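PDB 4Q6J: Lmo0131 protein from Listeria monocytogenes, which probably hydrolyses the bacterial second messenger cyclic di-GMP, as an EAL-domain phosphodiesterase with a TIM-barrel fold. Local coordinates for residues Lys34-Glu39 with Val228-Gly233; Ala96-Val99 with Thr103-Thr106. All coordinates share one frame; numbering follows the deposited sequence. Where two conformers were deposited one is given.

Contact 1 (Lys34-Glu39 with Val228-Gly233); sequences KIIGFE and VDYFQG
Glu-39 and Gln-232, with Ile-36 and Tyr-230 farther along, make a side-chain contact in the barrel wall between strand 35-45 and the segment 228-233, which carries the short strand 230-231. Strand 20-29 lies between them, antiparallel to both strands, so the nearest CA atoms, those of Ile-36 and Tyr-230, stay 8.5 Å apart and the gap is spanned by side chains. Gln-232 does this with a fully extended chain, CG anti to its backbone N (chi1 -178°), which carries the amide across to the equally extended Glu-39. Its NE2 gives a hydrogen bond of 2.7 Å to Glu-39 OE1, with an N-H...O angle of 161°. The acceptor lies practically in the amide plane and is met nearly along its own C-O axis, yet carboxylate and amide planes are turned 80° apart. Glutamine suits this place because both ends of its amide are used: NE2 also bonds Gln-25 OE1 on the intervening strand, while OE1 accepts from Lys-176 NZ. Together these fix the rotation of the amide. In the other pair a branched aliphatic chain and a broad ring suit a span made by apolar touch alone. The Ile-36 and Tyr-230 side chains cross at about a right angle, and CG1 and CD1 of the isoleucine both lie against the CD1-CE1 side of the ring, Ile-36 CG1 being 3.6 Å from Tyr-230 CD1. At this end Ile-36 and Gly-37 both face Lys-27, a classic beta bulge. A glutamate bonded to Gln-232, with Asn-93 a weak partner and Lys-176 only a long, weak ion pair away, is consistent with the EAL phosphodiesterase centre, where Glu-39 probably corresponds to the first residue of the signature motif, a metal ligand in active relatives.

Contact 2 (Ala96-Val99 with Thr103-Thr106); sequences AHYV and TYMT. With ACY (acetic acid), chain S; ACY (acetic acid), chain C.
Tyr-98 and Val-99, in the short helical turn 96-99, lie against Tyr-104 and Met-105 near the start of helix 102-115, with the CA atoms of Tyr-98 and Tyr-104, and likewise those of Val-99 and Met-105, 6.3 Å apart. The two tyrosines form a T-shaped stack: the edge of Tyr-98 points at the face of Tyr-104, with centroids 4.7 Å apart and planes at 86°. CD1 of Tyr-98 leads, lying 3.3 Å from Tyr-104 CG and so offset from the middle of the ring. Chi1 of Tyr-98 is -96°, well off the usual staggered value, and this rotation brings the ring edge across. Large flat side chains suit this seam, since one ring can offer its edge to the other's face; Arg-67 of helix 66-83 touches both. Farther along, Met-105, deposited as selenomethionine, bends at chi2 and chi3. Its CG sits 3.2 Å from Val-99 O, the carbonyl that accepts a hydrogen bond from Asn-141 ND2, while its CE is 4.3 Å from Val-99 CG1. Such a flexible chain fits between the turn and helix 136-146, whose Leu-142 touches both Val-99 and Met-105. Thr-103 meets two acetic acid molecules, probably from the crystallisation liquor. Its N gives a hydrogen bond of 3.2 Å to O of one (chain C), and its OG1 another of 3.2 Å to O of the second (chain S). No hydrogen bond joins the two protein segments: aromatic and apolar packing holds the turn to the helix, whereas the first turn of helix 102-115 offers polar groups of Thr-103 to acetic acid, which is also bonded by Ser-101 and by Ser-101 and Thr-103 of the second subunit.

In the fold
The two contacts lie on opposite sides of the chain's centre, their centres about 26 Å apart and their nearest atoms about 13 Å. Contact 1 belongs to the barrel wall and is partly buried: its polar pair is enclosed, as fits a probable active site, and its apolar pair partly exposed. Contact 2 belongs to the outer helical layer, where all four touching residues are buried and hold by ring packing and apolar fit, although Thr-103 beside them is exposed and is weakly bonded to Thr-103 of the second subunit. They share no element, but strand 89-95 connects them: it pairs in parallel with strand 35-45 of contact 1 and runs directly into helix 96-99 of contact 2.

Contact 1 (Lys34-Glu39 with Val228-Gly233)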
loop_
_atom_site.group_PDB
_atom_site.type_symbol
_atom_site.label_atom_id
_atom_site.label_comp_id
_atom_site.label_asym_id
_atom_site.label_seq_id
_atom_site.Cartn_x
_atom_site.Cartn_y
_atom_site.Cartn_z
ATOM N N LYS B 34 38.374 -7.401 0.437
ATOM C CA LYS B 34 38.800 -6.272 1.246
ATOM C C LYS B 34 37.586 -5.413 1.588
ATOM O O LYS B 34 36.682 -5.288 0.772
ATOM C CB LYS B 34 39.829 -5.423 0.476
ATOM C CG LYS B 34 41.192 -6.110 0.146
ATOM C CD LYS B 34 42.071 -5.232 -0.771
ATOM C CE LYS B 34 43.269 -5.974 -1.357
ATOM N NZ LYS B 34 43.646 -5.416 -2.701
ATOM N N ILE B 35 37.569 -4.833 2.792
ATOM C CA ILE B 35 36.528 -3.884 3.182
ATOM C C ILE B 35 36.699 -2.633 2.354
ATOM O O ILE B 35 37.777 -2.023 2.365
ATOM C CB ILE B 35 36.649 -3.477 4.654
ATOM C CG1 ILE B 35 36.379 -4.658 5.561
ATOM C CG2 ILE B 35 35.684 -2.373 4.964
ATOM C CD1 ILE B 35 36.570 -4.335 6.992
ATOM N N ILE B 36 35.662 -2.256 1.617
ATOM C CA ILE B 36 35.727 -1.057 0.767
ATOM C C ILE B 36 34.921 0.152 1.327
ATOM O O ILE B 36 35.113 1.296 0.902
ATOM C CB ILE B 36 35.410 -1.365 -0.753
ATOM C CG1 ILE B 36 34.099 -2.091 -0.911
ATOM C CG2 ILE B 36 36.542 -2.188 -1.430
ATOM C CD1 ILE B 36 32.975 -1.190 -0.808
ATOM N N GLY B 37 34.034 -0.132 2.281
ATOM C CA GLY B 37 33.192 0.888 2.880
ATOM C C GLY B 37 32.195 0.294 3.847
ATOM O O GLY B 37 32.257 -0.882 4.161
ATOM N N PHE B 38 31.272 1.114 4.323
ATOM C CA PHE B 38 30.316 0.682 5.343
ATOM C C PHE B 38 28.931 1.164 5.005
ATOM O O PHE B 38 28.764 2.212 4.383
ATOM C CB PHE B 38 30.698 1.240 6.724
ATOM C CG PHE B 38 32.132 0.946 7.122
ATOM C CD1 PHE B 38 33.154 1.808 6.761
ATOM C CD2 PHE B 38 32.456 -0.208 7.824
ATOM C CE1 PHE B 38 34.473 1.520 7.108
ATOM C CE2 PHE B 38 33.768 -0.498 8.171
ATOM C CZ PHE B 38 34.764 0.360 7.813
ATOM N N GLU B 39 27.932 0.404 5.436
ATOM C CA GLU B 39 26.577 0.947 5.523
ATOM C C GLU B 39 26.287 1.534 6.927
ATOM O O GLU B 39 26.431 0.839 7.951
ATOM C CB GLU B 39 25.513 -0.089 5.214
ATOM C CG GLU B 39 24.154 0.557 5.453
ATOM C CD GLU B 39 23.000 -0.357 5.284
ATOM O OE1 GLU B 39 23.223 -1.539 4.975
ATOM O OE2 GLU B 39 21.862 0.112 5.448
ATOM N N VAL B 228 28.782 -10.430 -8.887
ATOM C CA VAL B 228 28.372 -9.456 -7.880
ATOM C C VAL B 228 29.622 -8.700 -7.452
ATOM O O VAL B 228 30.668 -9.305 -7.236
ATOM C CB VAL B 228 27.711 -10.139 -6.667
ATOM C CG1 VAL B 228 27.391 -9.118 -5.627
ATOM C CG2 VAL B 228 26.436 -10.862 -7.091
ATOM N N ASP B 229 29.540 -7.386 -7.323
ATOM C CA ASP B 229 30.723 -6.607 -7.001
ATOM C C ASP B 229 31.091 -6.580 -5.504
ATOM O O ASP B 229 32.254 -6.580 -5.165
ATOM C CB ASP B 229 30.513 -5.179 -7.453
ATOM C CG ASP B 229 30.187 -5.078 -8.905
ATOM O OD1 ASP B 229 31.146 -4.986 -9.671
ATOM O OD2 ASP B 229 28.982 -5.099 -9.278
ATOM N N TYR B 230 30.083 -6.519 -4.626
ATOM C CA TYR B 230 30.302 -6.271 -3.198
ATOM C C TYR B 230 29.392 -7.122 -2.368
ATOM O O TYR B 230 28.277 -7.412 -2.780
ATOM C CB TYR B 230 30.018 -4.822 -2.817
ATOM C CG TYR B 230 30.764 -3.813 -3.659
ATOM C CD1 TYR B 230 32.132 -3.648 -3.529
ATOM C CD2 TYR B 230 30.096 -3.014 -4.572
ATOM C CE1 TYR B 230 32.818 -2.732 -4.299
ATOM C CE2 TYR B 230 30.769 -2.081 -5.339
ATOM C CZ TYR B 230 32.130 -1.945 -5.198
ATOM O OH TYR B 230 32.790 -1.024 -5.953
ATOM N N PHE B 231 29.867 -7.486 -1.183
ATOM C CA PHE B 231 29.105 -8.308 -0.250
ATOM C C PHE B 231 28.876 -7.587 1.078
ATOM O O PHE B 231 29.712 -6.810 1.534
ATOM C CB PHE B 231 29.861 -9.605 0.073
ATOM C CG PHE B 231 30.155 -10.487 -1.126
ATOM C CD1 PHE B 231 29.207 -10.680 -2.125
ATOM C CD2 PHE B 231 31.381 -11.125 -1.240
ATOM C CE1 PHE B 231 29.482 -11.504 -3.205
ATOM C CE2 PHE B 231 31.648 -11.933 -2.321
ATOM C CZ PHE B 231 30.704 -12.115 -3.296
ATOM N N GLN B 232 27.767 -7.918 1.721
ATOM C CA GLN B 232 27.462 -7.453 3.046
ATOM C C GLN B 232 26.643 -8.566 3.745
ATOM O O GLN B 232 25.795 -9.187 3.144
ATOM C CB GLN B 232 26.662 -6.155 2.910
ATOM C CG GLN B 232 26.287 -5.471 4.153
ATOM C CD GLN B 232 25.541 -4.203 3.857
ATOM O OE1 GLN B 232 25.584 -3.693 2.754
ATOM N NE2 GLN B 232 24.856 -3.691 4.837
ATOM N N GLY B 233 26.929 -8.838 5.001
ATOM C CA GLY B 233 26.115 -9.784 5.725
ATOM C C GLY B 233 26.873 -10.368 6.880
ATOM O O GLY B 233 28.055 -10.104 7.037
#

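Contact 2 (Ala96-Val99 with Thr103-Thr106)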
loop_
_atom_site.group_PDB
_atom_site.type_symbol
_atom_site.label_atom_id
_atom_site.label_comp_id
_atom_site.label_asym_id
_atom_site.label_seq_id
_atom_site.Cartn_x
_atom_site.Cartn_y
_atom_site.Cartn_z
ATOM N N ALA B 96 12.745 7.746 0.399
ATOM C CA ALA B 96 12.372 8.311 -0.886
ATOM C C ALA B 96 11.695 9.697 -0.774
ATOM O O ALA B 96 12.001 10.586 -1.539
ATOM C CB ALA B 96 11.508 7.329 -1.648
ATOM N N HIS B 97 10.776 9.845 0.179
ATOM C CA HIS B 97 10.145 11.136 0.516
ATOM C C HIS B 97 11.138 12.289 0.689
ATOM O O HIS B 97 10.929 13.385 0.182
ATOM C CB HIS B 97 9.291 11.002 1.798
ATOM C CG HIS B 97 8.934 12.318 2.446
ATOM N ND1 HIS B 97 7.894 13.113 2.005
ATOM C CD2 HIS B 97 9.474 12.966 3.506
ATOM C CE1 HIS B 97 7.823 14.198 2.754
ATOM N NE2 HIS B 97 8.768 14.136 3.674
ATOM N N TYR B 98 12.204 12.022 1.436
ATOM C CA TYR B 98 13.268 12.998 1.681
ATOM C C TYR B 98 14.106 13.287 0.420
ATOM O O TYR B 98 14.470 14.413 0.166
ATOM C CB TYR B 98 14.184 12.490 2.780
ATOM C CG TYR B 98 13.845 13.012 4.131
ATOM C CD1 TYR B 98 14.466 14.136 4.630
ATOM C CD2 TYR B 98 12.899 12.393 4.914
ATOM C CE1 TYR B 98 14.151 14.631 5.861
ATOM C CE2 TYR B 98 12.577 12.881 6.158
ATOM C CZ TYR B 98 13.210 14.008 6.617
ATOM O OH TYR B 98 12.900 14.528 7.838
ATOM N N VAL B 99 14.396 12.253 -0.369
ATOM C CA VAL B 99 15.121 12.446 -1.612
ATOM C C VAL B 99 14.324 13.328 -2.585
ATOM O O VAL B 99 14.889 14.117 -3.339
ATOM C CB VAL B 99 15.534 11.095 -2.254
ATOM C CG1 VAL B 99 16.173 11.319 -3.617
ATOM C CG2 VAL B 99 16.495 10.329 -1.330
ATOM N N THR B 103 13.565 20.902 -0.595
ATOM C CA THR B 103 13.947 21.657 0.565
ATOM C C THR B 103 14.954 20.877 1.422
ATOM O O THR B 103 15.974 21.418 1.847
ATOM C CB THR B 103 12.711 22.078 1.344
ATOM O OG1 THR B 103 12.020 23.106 0.612
ATOM C CG2 THR B 103 13.106 22.606 2.675
ATOM N N TYR B 104 14.693 19.594 1.645
ATOM C CA TYR B 104 15.681 18.775 2.339
ATOM C C TYR B 104 16.939 18.603 1.519
ATOM O O TYR B 104 18.019 18.703 2.033
ATOM C CB TYR B 104 15.167 17.379 2.691
ATOM C CG TYR B 104 16.258 16.619 3.402
ATOM C CD1 TYR B 104 16.598 16.944 4.688
ATOM C CD2 TYR B 104 16.994 15.622 2.760
ATOM C CE1 TYR B 104 17.607 16.289 5.335
ATOM C CE2 TYR B 104 18.016 14.963 3.408
ATOM C CZ TYR B 104 18.325 15.311 4.691
ATOM O OH TYR B 104 19.355 14.702 5.370
HETATM N N MSE B 105 16.801 18.300 0.242
HETATM C CA MSE B 105 17.963 17.919 -0.541
HETATM C C MSE B 105 18.865 19.110 -0.807
HETATM O O MSE B 105 20.036 18.967 -1.143
HETATM C CB MSE B 105 17.547 17.207 -1.832
HETATM C CG MSE B 105 16.976 15.789 -1.584
HETATM SE SE MSE B 105 18.276 14.516 -0.784
HETATM C CE MSE B 105 19.219 14.059 -2.445
ATOM N N THR B 106 18.315 20.301 -0.647
ATOM C CA THR B 106 19.096 21.525 -0.787
ATOM C C THR B 106 19.909 21.751 0.449
ATOM O O THR B 106 21.085 22.021 0.372
ATOM C CB THR B 106 18.193 22.711 -1.016
ATOM O OG1 THR B 106 17.775 22.690 -2.384
ATOM C CG2 THR B 106 18.935 24.005 -0.726
HETATM C C ACY S . 9.242 20.379 1.033
HETATM O O ACY S . 9.265 21.493 0.503
HETATM O OXT ACY S . 9.848 19.414 0.546
HETATM C CH3 ACY S . 8.443 20.165 2.278
HETATM C C ACY C . 9.645 20.120 -1.983
HETATM O O ACY C . 10.493 20.874 -1.497
HETATM O OXT ACY C . 8.526 19.983 -1.469
HETATM C CH3 ACY C . 9.973 19.322 -3.204
#